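Local coordinates for protein endo-1,4-beta-xylanase C (Paenibacillus barcinonensis, PDB 4XUT) that forms a carbohydrate-binding module of an endoxylanase that hydrolyses the beta-1,4-xylosidic linkages of xylan, at residues 65-70 with 140-145. Numbering follows the deposited sequence.
With BGC (beta-D-glucopyranose), chain D.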
# COMPACT_ATOMS: atom_id res chain seq x y z
N GLU A 65 -1.79 3.55 -8.40
CA GLU A 65 -0.85 3.60 -9.56
C GLU A 65 0.16 4.74 -9.42
O GLU A 65 -0.22 5.93 -9.25
CB GLU A 65 -1.66 3.75 -10.86
CG GLU A 65 -0.82 3.92 -12.11
CD GLU A 65 -0.12 2.65 -12.55
OE1 GLU A 65 -0.79 1.67 -12.95
OE2 GLU A 65 1.12 2.63 -12.56
N VAL A 66 1.46 4.42 -9.48
CA VAL A 66 2.49 5.44 -9.34
C VAL A 66 3.40 5.59 -10.54
O VAL A 66 4.16 6.55 -10.59
CB VAL A 66 3.32 5.31 -8.06
CG1 VAL A 66 2.40 5.54 -6.85
CG2 VAL A 66 4.02 3.98 -7.98
N LEU A 67 3.31 4.70 -11.51
CA LEU A 67 4.25 4.77 -12.67
C LEU A 67 4.31 6.16 -13.34
O LEU A 67 5.39 6.61 -13.69
CB LEU A 67 3.93 3.69 -13.71
CG LEU A 67 4.98 3.52 -14.82
CD1 LEU A 67 6.36 3.21 -14.30
CD2 LEU A 67 4.56 2.42 -15.77
N PRO A 68 3.15 6.84 -13.53
CA PRO A 68 3.18 8.15 -14.18
C PRO A 68 3.96 9.22 -13.44
O PRO A 68 4.38 10.20 -14.08
CB PRO A 68 1.69 8.54 -14.25
CG PRO A 68 0.98 7.24 -14.19
CD PRO A 68 1.78 6.44 -13.22
N TYR A 69 4.14 9.08 -12.13
CA TYR A 69 4.91 10.01 -11.35
C TYR A 69 6.42 9.84 -11.48
O TYR A 69 7.15 10.69 -11.01
CB TYR A 69 4.54 9.93 -9.88
CG TYR A 69 3.12 10.30 -9.58
CD1 TYR A 69 2.72 11.65 -9.42
CD2 TYR A 69 2.16 9.31 -9.42
CE1 TYR A 69 1.40 11.97 -9.10
CE2 TYR A 69 0.83 9.63 -9.11
CZ TYR A 69 0.46 10.95 -8.95
OH TYR A 69 -0.84 11.25 -8.64
N LEU A 70 6.86 8.74 -12.09
CA LEU A 70 8.22 8.26 -12.01
C LEU A 70 8.92 8.13 -13.36
O LEU A 70 8.30 7.99 -14.40
CB LEU A 70 8.25 6.90 -11.35
CG LEU A 70 7.42 6.77 -10.07
CD1 LEU A 70 7.53 5.36 -9.54
CD2 LEU A 70 7.86 7.75 -9.01
N SER A 140 4.09 -1.15 -18.00
CA SER A 140 2.91 -0.32 -18.30
C SER A 140 2.08 0.05 -17.06
O SER A 140 1.20 0.94 -17.12
CB SER A 140 2.04 -1.01 -19.36
OG SER A 140 1.60 -2.29 -18.95
N GLY A 141 2.36 -0.58 -15.93
CA GLY A 141 1.79 -0.15 -14.65
C GLY A 141 2.69 -0.52 -13.53
O GLY A 141 3.36 -1.56 -13.56
N LEU A 142 2.70 0.32 -12.50
CA LEU A 142 3.48 0.06 -11.32
C LEU A 142 2.73 0.68 -10.17
O LEU A 142 2.63 1.92 -10.09
CB LEU A 142 4.88 0.66 -11.45
CG LEU A 142 5.86 0.41 -10.30
CD1 LEU A 142 6.05 -1.05 -10.13
CD2 LEU A 142 7.23 1.03 -10.57
N ARG A 143 2.16 -0.16 -9.33
CA ARG A 143 1.24 0.35 -8.30
C ARG A 143 1.74 -0.06 -6.95
O ARG A 143 2.10 -1.22 -6.75
CB ARG A 143 -0.15 -0.22 -8.54
CG ARG A 143 -0.72 0.00 -9.92
CD ARG A 143 -0.88 -1.25 -10.72
NE ARG A 143 -1.20 -0.96 -12.13
CZ ARG A 143 -1.70 -1.83 -13.00
NH1 ARG A 143 -1.94 -3.08 -12.64
NH2 ARG A 143 -1.92 -1.46 -14.27
N MET A 144 1.78 0.87 -6.02
CA MET A 144 2.14 0.56 -4.66
C MET A 144 0.88 0.18 -3.91
O MET A 144 -0.20 0.73 -4.13
CB MET A 144 2.77 1.77 -3.98
CG MET A 144 3.26 1.59 -2.54
SD MET A 144 3.27 3.14 -1.59
CE MET A 144 1.73 2.90 -0.70
N TYR A 145 1.02 -0.78 -3.02
CA TYR A 145 -0.07 -1.19 -2.13
C TYR A 145 0.45 -1.71 -0.79
O TYR A 145 1.64 -2.02 -0.64
CB TYR A 145 -1.03 -2.17 -2.78
CG TYR A 145 -0.50 -3.54 -3.04
CD1 TYR A 145 0.25 -3.79 -4.18
CD2 TYR A 145 -0.82 -4.62 -2.22
CE1 TYR A 145 0.75 -5.05 -4.44
CE2 TYR A 145 -0.37 -5.88 -2.50
CZ TYR A 145 0.42 -6.09 -3.61
OH TYR A 145 0.93 -7.33 -3.95
C2 BGC D . -1.18 -10.93 -4.05
C3 BGC D . 0.28 -11.01 -3.65
C4 BGC D . 0.71 -12.47 -3.59
C5 BGC D . 0.27 -13.19 -4.89
C6 BGC D . 0.68 -14.68 -5.05
C1 BGC D . -1.63 -11.73 -5.26
O2 BGC D . -1.50 -9.57 -4.32
O3 BGC D . 0.47 -10.33 -2.39
O4 BGC D . 2.12 -12.47 -3.35
O5 BGC D . -1.15 -13.06 -5.09
O6 BGC D . 0.16 -15.60 -4.07
O HOH W 1 -1.23 0.99 -15.70
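The carboxylate of Glu-65 lies at the edge of strand 139-147, in line with the Leu-142 amide, and its two oxygens have different partners. Glu-65 OE2 accepts from Leu-142 N (2.8 Å, 177°), on the syn side and somewhat out of the carboxylate plane, and through its anti lone pair also takes Leu-67 N; one oxygen thus joins the start of the turn to the strand. A bend at chi2 (73°) folds the chain back to make this possible. Glu-65 OE1 forms a salt bridge with Arg-143 NE at 2.8 Å; the nitrogen sits above the carboxylate plane, and the carboxylate and guanidinium planes stand 81° apart. Glu-98 and Glu-100 take the other guanidinium nitrogens. Leu-142 O in turn takes Val-66 N at 2.8 Å and, weakly, Leu-67 N.

On the buried side, Leu-67 and Leu-142 meet at about a right angle with their CB atoms 3.9 Å apart, and Val-132 packs on both. Leu-70 CD1 touches Leu-142 CD2 more loosely, at 4.5 Å. The wetter side holds a water bridging Glu-65 OE1, Ser-140 O and Arg-143 NH2. Here the short edge strand 63-65 runs on into a 3-10 turn that stays packed on its antiparallel neighbour, within the beta-sandwich of a CBM22 module.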